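Local structure of titin (Homo sapiens, 2A38) at residues A23-I29 with G61-I67; N74-S79 with S91-V97; A99-P103 with T128-T132; Q120-R126 with D157-I163. The protein probably serves as a giant scaffold and molecular spring of striated muscle, its two N-terminal immunoglobulin domains forming a tandem with a short link. One frame throughout, in Å; residues are numbered along the deposited sequence.

Interaction 1: A23-I29 with G61-I67. With CD (cadmium ion), chain D.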
# COMPACT_ATOMS: atom_id res chain seq x y z
N ALA A 23 -7.66 -0.82 9.95
CA ALA A 23 -7.80 -1.75 11.08
C ALA A 23 -8.63 -1.10 12.17
O ALA A 23 -8.43 0.07 12.50
CB ALA A 23 -6.43 -2.15 11.63
N THR A 24 -9.56 -1.86 12.72
CA THR A 24 -10.41 -1.34 13.77
C THR A 24 -10.59 -2.28 14.95
O THR A 24 -10.93 -3.46 14.80
CB THR A 24 -11.81 -1.00 13.24
OG1 THR A 24 -11.69 -0.23 12.04
CG2 THR A 24 -12.58 -0.17 14.27
N PHE A 25 -10.35 -1.72 16.13
CA PHE A 25 -10.52 -2.41 17.40
C PHE A 25 -11.72 -1.69 18.01
O PHE A 25 -11.76 -0.46 18.03
CB PHE A 25 -9.30 -2.23 18.29
CG PHE A 25 -8.22 -3.25 18.06
CD1 PHE A 25 -6.93 -2.85 17.71
CD2 PHE A 25 -8.49 -4.61 18.20
CE1 PHE A 25 -5.93 -3.80 17.51
CE2 PHE A 25 -7.49 -5.57 18.00
CZ PHE A 25 -6.21 -5.16 17.66
N GLU A 26 -12.70 -2.44 18.48
CA GLU A 26 -13.88 -1.85 19.09
C GLU A 26 -14.28 -2.66 20.31
O GLU A 26 -14.07 -3.87 20.36
CB GLU A 26 -15.04 -1.82 18.08
CG GLU A 26 -16.32 -1.19 18.62
CD GLU A 26 -17.48 -2.18 18.68
OE1 GLU A 26 -17.30 -3.28 19.25
OE2 GLU A 26 -18.57 -1.86 18.16
N ALA A 27 -14.85 -1.99 21.31
CA ALA A 27 -15.26 -2.66 22.52
C ALA A 27 -16.41 -1.91 23.13
O ALA A 27 -16.60 -0.73 22.86
CB ALA A 27 -14.10 -2.72 23.49
N HIS A 28 -17.20 -2.59 23.94
CA HIS A 28 -18.31 -1.96 24.62
C HIS A 28 -17.98 -2.04 26.08
O HIS A 28 -17.70 -3.12 26.60
CB HIS A 28 -19.61 -2.67 24.33
CG HIS A 28 -20.16 -2.36 22.98
ND1 HIS A 28 -21.11 -1.38 22.78
CD2 HIS A 28 -19.85 -2.85 21.76
CE1 HIS A 28 -21.36 -1.28 21.49
NE2 HIS A 28 -20.61 -2.16 20.85
N ILE A 29 -18.00 -0.90 26.73
CA ILE A 29 -17.67 -0.84 28.13
C ILE A 29 -18.84 -0.32 28.93
O ILE A 29 -19.49 0.66 28.54
CB ILE A 29 -16.46 0.08 28.35
CG1 ILE A 29 -15.27 -0.46 27.56
CG2 ILE A 29 -16.15 0.19 29.84
CD1 ILE A 29 -14.07 0.44 27.56
N GLY A 61 -20.72 4.42 25.30
CA GLY A 61 -20.17 3.19 25.86
C GLY A 61 -19.42 2.35 24.85
O GLY A 61 -19.05 1.22 25.13
N ARG A 62 -19.19 2.91 23.67
CA ARG A 62 -18.47 2.22 22.62
C ARG A 62 -17.10 2.87 22.41
O ARG A 62 -17.02 4.04 22.04
CB ARG A 62 -19.26 2.27 21.32
CG ARG A 62 -18.67 1.43 20.19
CD ARG A 62 -19.12 1.95 18.83
NE ARG A 62 -18.89 0.98 17.76
CZ ARG A 62 -19.12 1.22 16.47
NH1 ARG A 62 -19.56 2.41 16.09
NH2 ARG A 62 -18.92 0.27 15.56
N ALA A 63 -16.03 2.13 22.67
CA ALA A 63 -14.68 2.66 22.48
C ALA A 63 -14.17 2.10 21.16
O ALA A 63 -14.32 0.91 20.88
CB ALA A 63 -13.77 2.22 23.61
N LYS A 64 -13.58 2.96 20.35
CA LYS A 64 -13.06 2.55 19.06
C LYS A 64 -11.70 3.16 18.76
O LYS A 64 -11.44 4.32 19.06
CB LYS A 64 -14.06 2.92 17.96
CG LYS A 64 -13.56 2.69 16.55
CD LYS A 64 -14.71 2.68 15.55
CE LYS A 64 -15.65 1.52 15.86
NZ LYS A 64 -16.65 1.29 14.79
N LEU A 65 -10.82 2.34 18.18
CA LEU A 65 -9.48 2.76 17.80
C LEU A 65 -9.31 2.35 16.34
O LEU A 65 -9.32 1.16 16.02
CB LEU A 65 -8.43 2.06 18.66
CG LEU A 65 -6.99 2.51 18.38
CD1 LEU A 65 -6.13 2.26 19.60
CD2 LEU A 65 -6.44 1.77 17.17
N THR A 66 -9.17 3.32 15.46
CA THR A 66 -9.02 3.02 14.04
C THR A 66 -7.70 3.51 13.46
O THR A 66 -7.30 4.65 13.68
CB THR A 66 -10.16 3.66 13.22
OG1 THR A 66 -11.42 3.10 13.62
CG2 THR A 66 -9.95 3.40 11.73
N ILE A 67 -7.04 2.62 12.73
CA ILE A 67 -5.79 2.97 12.07
C ILE A 67 -6.14 2.98 10.58
O ILE A 67 -6.45 1.93 10.02
CB ILE A 67 -4.69 1.92 12.31
CG1 ILE A 67 -4.47 1.74 13.82
CG2 ILE A 67 -3.40 2.37 11.64
CD1 ILE A 67 -3.42 0.72 14.17
CD CD D . -20.54 -2.69 18.49
O HOH W 1 -19.26 -4.58 18.80
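E26 and R62 cross at about a right angle on the more exposed face of the sheet, their carboxylate and guanidinium planes 75° apart. With CG anti to the backbone N (chi1 -179°) and a bend at the next bond, the glutamate swings OE2 toward the arginine. R62 NE meets E26 OE2 on its anti side at 2.9 Å, near the guanidinium plane, and NH2 adds a weak second bond to this salt bridge. E26 OE2 also binds cadmium at 2.2 Å, and H28 NE2 binds the ion at 2.4 Å beside a water ligand; cadmium and arginine would probably keep the carboxylate ionised. R62 CG lies over one face of the H28 ring, 4.0 Å from H28 CE1. K64 CE lies over the centre of the R62 guanidinium, 3.4 Å above its plane, while K64 CD touches T24 CG2 at 3.8 Å. Replacing K64 by alanine would probably uncover that threonine methyl and leave the guanidinium freer to turn. On the other face A23, F25 and A27 stand beside I67, L65 and A63, with F25 and L65 packing on W39. Antiparallel hydrogen bonds join the strands as B and E of an I-set immunoglobulin sandwich.

Interaction 2: N74-S79 with S91-V97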
# COMPACT_ATOMS: atom_id res chain seq x y z
N ASN A 74 2.65 -1.85 12.91
CA ASN A 74 1.54 -1.63 13.84
C ASN A 74 1.02 -2.89 14.52
O ASN A 74 0.32 -2.81 15.53
CB ASN A 74 0.38 -0.93 13.12
CG ASN A 74 0.69 0.50 12.78
OD1 ASN A 74 0.03 1.10 11.93
ND2 ASN A 74 1.68 1.07 13.44
N SER A 75 1.34 -4.06 13.98
CA SER A 75 0.86 -5.29 14.59
C SER A 75 1.36 -5.38 16.03
O SER A 75 2.19 -4.59 16.47
CB SER A 75 1.31 -6.50 13.77
OG SER A 75 2.72 -6.55 13.66
N GLY A 76 0.84 -6.34 16.78
CA GLY A 76 1.25 -6.50 18.17
C GLY A 76 0.05 -6.53 19.08
O GLY A 76 -1.08 -6.69 18.60
N ARG A 77 0.28 -6.37 20.38
CA ARG A 77 -0.80 -6.38 21.35
C ARG A 77 -1.34 -5.00 21.65
O ARG A 77 -0.59 -4.09 21.99
CB ARG A 77 -0.36 -7.00 22.66
CG ARG A 77 -0.18 -8.48 22.61
CD ARG A 77 -0.09 -9.03 24.02
NE ARG A 77 0.06 -10.48 24.03
CZ ARG A 77 -0.04 -11.23 25.12
NH1 ARG A 77 -0.30 -10.67 26.29
NH2 ARG A 77 0.13 -12.55 25.03
N TYR A 78 -2.65 -4.87 21.53
CA TYR A 78 -3.33 -3.62 21.83
C TYR A 78 -4.28 -3.92 22.98
O TYR A 78 -4.96 -4.95 22.97
CB TYR A 78 -4.13 -3.13 20.64
CG TYR A 78 -3.29 -2.55 19.54
CD1 TYR A 78 -2.46 -3.37 18.76
CD2 TYR A 78 -3.31 -1.18 19.27
CE1 TYR A 78 -1.67 -2.83 17.75
CE2 TYR A 78 -2.53 -0.64 18.27
CZ TYR A 78 -1.71 -1.46 17.52
OH TYR A 78 -0.94 -0.89 16.54
N SER A 79 -4.32 -3.04 23.97
CA SER A 79 -5.21 -3.25 25.09
C SER A 79 -5.95 -1.98 25.43
O SER A 79 -5.51 -0.89 25.14
CB SER A 79 -4.43 -3.75 26.30
OG SER A 79 -3.50 -2.78 26.73
N SER A 91 -8.93 -5.12 28.57
CA SER A 91 -9.26 -6.07 27.51
C SER A 91 -8.09 -5.98 26.54
O SER A 91 -7.72 -4.89 26.13
CB SER A 91 -10.55 -5.66 26.82
OG SER A 91 -10.95 -6.64 25.87
N THR A 92 -7.50 -7.11 26.19
CA THR A 92 -6.36 -7.12 25.28
C THR A 92 -6.58 -8.04 24.08
O THR A 92 -7.12 -9.14 24.22
CB THR A 92 -5.07 -7.54 26.03
OG1 THR A 92 -4.74 -6.54 27.01
CG2 THR A 92 -3.90 -7.70 25.07
N ALA A 93 -6.16 -7.57 22.91
CA ALA A 93 -6.27 -8.33 21.66
C ALA A 93 -5.00 -8.15 20.85
O ALA A 93 -4.19 -7.28 21.15
CB ALA A 93 -7.48 -7.86 20.85
N GLU A 94 -4.83 -8.96 19.82
CA GLU A 94 -3.64 -8.85 19.00
C GLU A 94 -3.96 -8.44 17.57
O GLU A 94 -4.97 -8.85 17.00
CB GLU A 94 -2.90 -10.18 18.99
CG GLU A 94 -1.56 -10.13 18.30
CD GLU A 94 -1.07 -11.51 17.88
OE1 GLU A 94 -1.02 -12.41 18.75
OE2 GLU A 94 -0.74 -11.69 16.68
N LEU A 95 -3.11 -7.59 17.00
CA LEU A 95 -3.28 -7.14 15.63
C LEU A 95 -2.21 -7.82 14.76
O LEU A 95 -1.02 -7.65 15.00
CB LEU A 95 -3.14 -5.62 15.53
CG LEU A 95 -3.08 -5.04 14.11
CD1 LEU A 95 -4.36 -5.36 13.36
CD2 LEU A 95 -2.87 -3.53 14.18
N LEU A 96 -2.65 -8.60 13.78
CA LEU A 96 -1.74 -9.29 12.88
C LEU A 96 -1.87 -8.68 11.49
O LEU A 96 -2.95 -8.70 10.90
CB LEU A 96 -2.06 -10.78 12.83
CG LEU A 96 -1.30 -11.58 11.78
CD1 LEU A 96 0.20 -11.38 11.98
CD2 LEU A 96 -1.68 -13.06 11.88
N VAL A 97 -0.78 -8.14 10.97
CA VAL A 97 -0.81 -7.51 9.65
C VAL A 97 -0.28 -8.43 8.55
O VAL A 97 0.86 -8.90 8.62
CB VAL A 97 0.01 -6.20 9.65
CG1 VAL A 97 -0.08 -5.52 8.30
CG2 VAL A 97 -0.50 -5.29 10.75
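G76 pairs with L95, and Y78 with A93, through backbone hydrogen bonds that knit 74-79 to 91-97 as antiparallel strands. L95 N reaches G76 O at 2.7 Å in a nearly straight bond, and Y78 N and A93 O are 2.9 Å apart. The return bond from G76 N to L95 O is less certain, since that oxygen sits too near a neighbour in the model. At its backbone angles G76 could hardly carry a CB, which would press on the preceding carbonyl. Apolar contact lies on the buried face: Y78 CE1 meets L95 CD2 at 3.8 Å, the leucine crossing the ring at a slant, and the Y78 ring also meets F25. Further along, V97 packs on V17 and V70. Charge contributes little, for R77 NE and E94 OE1 stay 5.7 Å apart on the other face. Within 74-79, Y78 keeps CG anti to its carbonyl carbon (chi1 -74°), which turns the ring back toward the residues before the strand and brings OH to N74 O, where it donates at 2.5 Å, in the carbonyl plane on a lone pair. This bond to the residue four positions earlier, at the start of strand F in the F-G hairpin, is the tyrosine corner of immunoglobulin and other Greek-key sandwiches.

Interaction 3: A99-P103 with T128-T132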
# COMPACT_ATOMS: atom_id res chain seq x y z
N ALA A 99 1.04 -9.18 4.85
CA ALA A 99 1.77 -8.51 3.77
C ALA A 99 0.91 -8.41 2.51
O ALA A 99 0.25 -9.37 2.10
CB ALA A 99 3.06 -9.26 3.46
N GLU A 100 0.93 -7.24 1.89
CA GLU A 100 0.16 -6.98 0.68
C GLU A 100 1.00 -7.20 -0.57
O GLU A 100 2.19 -6.88 -0.60
CB GLU A 100 -0.36 -5.54 0.71
CG GLU A 100 -1.01 -5.07 -0.57
CD GLU A 100 -1.28 -3.57 -0.57
OE1 GLU A 100 -0.37 -2.79 -0.18
OE2 GLU A 100 -2.40 -3.16 -0.96
N THR A 101 0.37 -7.75 -1.60
CA THR A 101 1.05 -7.98 -2.87
C THR A 101 0.10 -7.73 -4.04
O THR A 101 -1.12 -7.83 -3.90
CB THR A 101 1.60 -9.42 -2.98
OG1 THR A 101 0.55 -10.36 -2.73
CG2 THR A 101 2.74 -9.63 -1.99
N ALA A 102 0.67 -7.41 -5.19
CA ALA A 102 -0.08 -7.14 -6.40
C ALA A 102 0.83 -7.44 -7.58
O ALA A 102 1.99 -7.02 -7.58
CB ALA A 102 -0.51 -5.68 -6.44
N PRO A 103 0.34 -8.16 -8.59
CA PRO A 103 1.21 -8.46 -9.74
C PRO A 103 1.47 -7.18 -10.53
O PRO A 103 0.76 -6.19 -10.35
CB PRO A 103 0.38 -9.47 -10.52
CG PRO A 103 -1.02 -8.99 -10.29
CD PRO A 103 -1.02 -8.67 -8.81
N THR A 128 2.84 -0.57 -12.02
CA THR A 128 2.64 -0.65 -10.58
C THR A 128 2.73 -2.11 -10.16
O THR A 128 2.67 -3.01 -10.99
CB THR A 128 1.26 -0.11 -10.16
OG1 THR A 128 0.24 -0.82 -10.88
CG2 THR A 128 1.17 1.39 -10.45
N GLY A 129 2.87 -2.33 -8.86
CA GLY A 129 2.96 -3.68 -8.33
C GLY A 129 3.68 -3.70 -7.00
O GLY A 129 4.47 -2.81 -6.69
N ILE A 130 3.41 -4.74 -6.21
CA ILE A 130 4.01 -4.92 -4.89
C ILE A 130 4.39 -6.38 -4.76
O ILE A 130 3.52 -7.25 -4.81
CB ILE A 130 2.99 -4.58 -3.77
CG1 ILE A 130 2.40 -3.18 -4.02
CG2 ILE A 130 3.66 -4.65 -2.41
CD1 ILE A 130 1.15 -2.88 -3.21
N PRO A 131 5.69 -6.68 -4.61
CA PRO A 131 6.84 -5.77 -4.55
C PRO A 131 6.98 -4.95 -5.83
O PRO A 131 6.37 -5.27 -6.85
CB PRO A 131 8.03 -6.71 -4.38
CG PRO A 131 7.43 -7.92 -3.75
CD PRO A 131 6.13 -8.08 -4.48
N THR A 132 7.79 -3.90 -5.77
CA THR A 132 8.02 -3.06 -6.93
C THR A 132 8.53 -3.95 -8.08
O THR A 132 9.46 -4.75 -7.89
CB THR A 132 9.06 -2.00 -6.63
OG1 THR A 132 8.64 -1.27 -5.47
CG2 THR A 132 9.21 -1.05 -7.81
O HOH W 2 -0.25 -3.52 -9.61
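I130 and E100 meet through extended side chains: the isoleucine sets CG1 anti to its carbonyl carbon (chi1 -53°), which leaves CG2 anti to the backbone N, and the glutamate sets CG anti to its own backbone N (chi1 171°). The two cross at a slant, I130 CD1 lying 3.4 Å from E100 OE1, while the other branch, I130 CG2, lies 3.2 Å from E100 O. The contact belongs to the join between the two immunoglobulin domains, where the chain leaves strand 87-98 and enters strand 102-106, the first of the second I-set domain. E100, in that link, also touches E19 of the first domain, so I130 packs on a residue reaching both. Edge-strand pairing then begins with A102 and I130, an antiparallel hydrogen-bonded pair. A102 N meets I130 O at 2.9 Å, in the carbonyl plane on a lone pair, and I130 N returns a bond to A102 O at 3.0 Å, tilted from that carbonyl's plane. G129 CA passes 3.6 Å from A102 O, and at its backbone angles a CB would press on the preceding carbonyl oxygen. After I130 a cis peptide bond to P131 turns the chain off, and N180 ND2 ties A102 O to P131 O. Before the next backbone bond, T128 with N105, a water donates to P103 O at 2.9 Å and is hydrogen-bonded to T128 OG1 at 3.0 Å.

Interaction 4: Q120-R126 with D157-I163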
# COMPACT_ATOMS: atom_id res chain seq x y z
N GLN A 120 11.84 12.38 -33.56
CA GLN A 120 12.16 12.09 -32.17
C GLN A 120 10.98 11.26 -31.69
O GLN A 120 9.82 11.67 -31.85
CB GLN A 120 12.25 13.37 -31.34
CG GLN A 120 12.35 13.13 -29.85
CD GLN A 120 12.05 14.38 -29.02
OE1 GLN A 120 12.91 15.26 -28.85
NE2 GLN A 120 10.82 14.47 -28.51
N VAL A 121 11.25 10.10 -31.11
CA VAL A 121 10.19 9.20 -30.64
C VAL A 121 10.35 8.83 -29.17
O VAL A 121 11.46 8.61 -28.69
CB VAL A 121 10.18 7.89 -31.45
CG1 VAL A 121 9.28 6.87 -30.81
CG2 VAL A 121 9.73 8.16 -32.86
N ARG A 122 9.22 8.78 -28.46
CA ARG A 122 9.23 8.39 -27.06
C ARG A 122 8.15 7.36 -26.80
O ARG A 122 6.98 7.57 -27.12
CB ARG A 122 9.01 9.61 -26.15
CG ARG A 122 9.07 9.29 -24.66
CD ARG A 122 9.87 10.35 -23.94
NE ARG A 122 9.60 11.66 -24.52
CZ ARG A 122 10.40 12.73 -24.41
NH1 ARG A 122 10.05 13.87 -24.99
NH2 ARG A 122 11.54 12.65 -23.73
N LEU A 123 8.57 6.22 -26.26
CA LEU A 123 7.65 5.14 -25.93
C LEU A 123 7.63 5.07 -24.39
O LEU A 123 8.68 4.87 -23.77
CB LEU A 123 8.16 3.82 -26.52
CG LEU A 123 8.45 3.84 -28.02
CD1 LEU A 123 9.12 2.55 -28.45
CD2 LEU A 123 7.15 4.04 -28.76
N GLN A 124 6.46 5.23 -23.78
CA GLN A 124 6.35 5.19 -22.33
C GLN A 124 5.39 4.16 -21.78
O GLN A 124 4.44 3.75 -22.45
CB GLN A 124 5.90 6.53 -21.76
CG GLN A 124 6.79 7.70 -22.02
CD GLN A 124 6.45 8.85 -21.10
OE1 GLN A 124 5.29 9.04 -20.73
NE2 GLN A 124 7.46 9.63 -20.72
N VAL A 125 5.63 3.78 -20.53
CA VAL A 125 4.80 2.85 -19.80
C VAL A 125 4.79 3.29 -18.33
O VAL A 125 5.74 3.92 -17.85
CB VAL A 125 5.35 1.40 -19.86
CG1 VAL A 125 5.37 0.89 -21.28
CG2 VAL A 125 6.75 1.35 -19.25
N ARG A 126 3.71 2.99 -17.63
CA ARG A 126 3.62 3.30 -16.21
C ARG A 126 3.26 1.95 -15.59
O ARG A 126 2.26 1.35 -15.95
CB ARG A 126 2.53 4.33 -15.92
CG ARG A 126 2.39 4.61 -14.43
CD ARG A 126 1.39 5.71 -14.15
NE ARG A 126 1.93 7.04 -14.39
CZ ARG A 126 2.84 7.63 -13.61
NH1 ARG A 126 3.31 7.01 -12.54
NH2 ARG A 126 3.26 8.85 -13.91
N ASP A 157 7.10 5.28 -11.21
CA ASP A 157 6.53 4.15 -11.94
C ASP A 157 6.54 4.36 -13.45
O ASP A 157 6.16 3.48 -14.20
CB ASP A 157 5.09 3.92 -11.47
CG ASP A 157 4.96 3.95 -9.97
OD1 ASP A 157 5.88 3.44 -9.29
OD2 ASP A 157 3.94 4.48 -9.47
N LEU A 158 7.00 5.53 -13.88
CA LEU A 158 7.04 5.88 -15.29
C LEU A 158 8.39 5.59 -15.96
O LEU A 158 9.41 6.17 -15.58
CB LEU A 158 6.69 7.36 -15.45
CG LEU A 158 6.36 7.91 -16.83
CD1 LEU A 158 5.15 7.20 -17.41
CD2 LEU A 158 6.08 9.40 -16.69
N TYR A 159 8.38 4.70 -16.95
CA TYR A 159 9.60 4.35 -17.69
C TYR A 159 9.42 4.81 -19.11
O TYR A 159 8.34 4.69 -19.69
CB TYR A 159 9.84 2.84 -17.69
CG TYR A 159 10.16 2.24 -16.35
CD1 TYR A 159 9.15 2.04 -15.40
CD2 TYR A 159 11.46 1.85 -16.03
CE1 TYR A 159 9.44 1.47 -14.16
CE2 TYR A 159 11.76 1.27 -14.81
CZ TYR A 159 10.74 1.08 -13.87
OH TYR A 159 11.03 0.49 -12.66
N SER A 160 10.49 5.34 -19.69
CA SER A 160 10.43 5.83 -21.05
C SER A 160 11.62 5.37 -21.86
O SER A 160 12.71 5.17 -21.33
CB SER A 160 10.40 7.35 -21.06
OG SER A 160 9.39 7.84 -20.18
N LEU A 161 11.38 5.18 -23.15
CA LEU A 161 12.41 4.81 -24.09
C LEU A 161 12.36 5.94 -25.11
O LEU A 161 11.39 6.09 -25.85
CB LEU A 161 12.12 3.48 -24.79
CG LEU A 161 13.06 3.25 -25.98
CD1 LEU A 161 14.50 3.32 -25.51
CD2 LEU A 161 12.78 1.90 -26.61
N LEU A 162 13.40 6.75 -25.13
CA LEU A 162 13.47 7.86 -26.05
C LEU A 162 14.44 7.56 -27.19
O LEU A 162 15.58 7.17 -26.95
CB LEU A 162 13.93 9.13 -25.33
CG LEU A 162 14.27 10.31 -26.25
CD1 LEU A 162 12.99 10.83 -26.90
CD2 LEU A 162 14.95 11.40 -25.45
N ILE A 163 13.95 7.70 -28.41
CA ILE A 163 14.77 7.50 -29.60
C ILE A 163 14.84 8.93 -30.15
O ILE A 163 13.86 9.45 -30.68
CB ILE A 163 14.08 6.55 -30.60
CG1 ILE A 163 13.74 5.24 -29.89
CG2 ILE A 163 15.00 6.25 -31.77
CD1 ILE A 163 12.98 4.26 -30.75
O HOH W 3 5.35 7.45 -9.87
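Strands B and E of the second immunoglobulin domain run antiparallel here, pairing V121 with I163, L123 with L161 and V125 with Y159 through six backbone hydrogen bonds. V121 N to I163 O is 2.7 Å. The side chains of these pairs form the inward face: L123 CD1 lies alongside L161 CD2 at 4.1 Å, both pointing the same way, and V125 CG2 meets Y159 CB at 3.8 Å. Y174 of strand 172-180, in the opposing sheet, receives L123, L161 and I163, the core packing of an I-set sandwich. The outward face mixes polar groups with leucines. Q124 takes CG beside its backbone N (chi1 -61°) and runs out extended, carrying NE2 to 2.7 Å from S160 OG in a weak, strongly bent bond, with OE1 beside L158 CD1. A leucine in place of Q124 has no amide, and S160 OG would probably lose its mate across the strands and be freer to turn. L162 CD1 sits over one face of the R122 guanidinium, toward its rim and 3.9 Å from NH2. L158 CB covers a face of the R126 guanidinium, whose plane is nearly perpendicular to the D157 carboxylate; R126 NH1 and D157 OD2 are 4.0 Å apart, too far for a salt bridge.

Interactions 1 and 4 are the same strand pairing in two successive domains, about 48 Å apart between centres, and each has an apolar face inside and a polar one outside. The outer chemistry differs: a salt bridge and metal site in the first domain, leucines over guanidinium faces in the second. Interaction 2 lies in the sheet opposite interaction 1, and the two share a core where F25 meets Y78, A93 and L95. Interaction 3 is the surface contact, with no buried residue; it carries the chain on from strand 87-98 and shares strand 119-130 with interaction 4, relying on two backbone bonds and one exposed isoleucine.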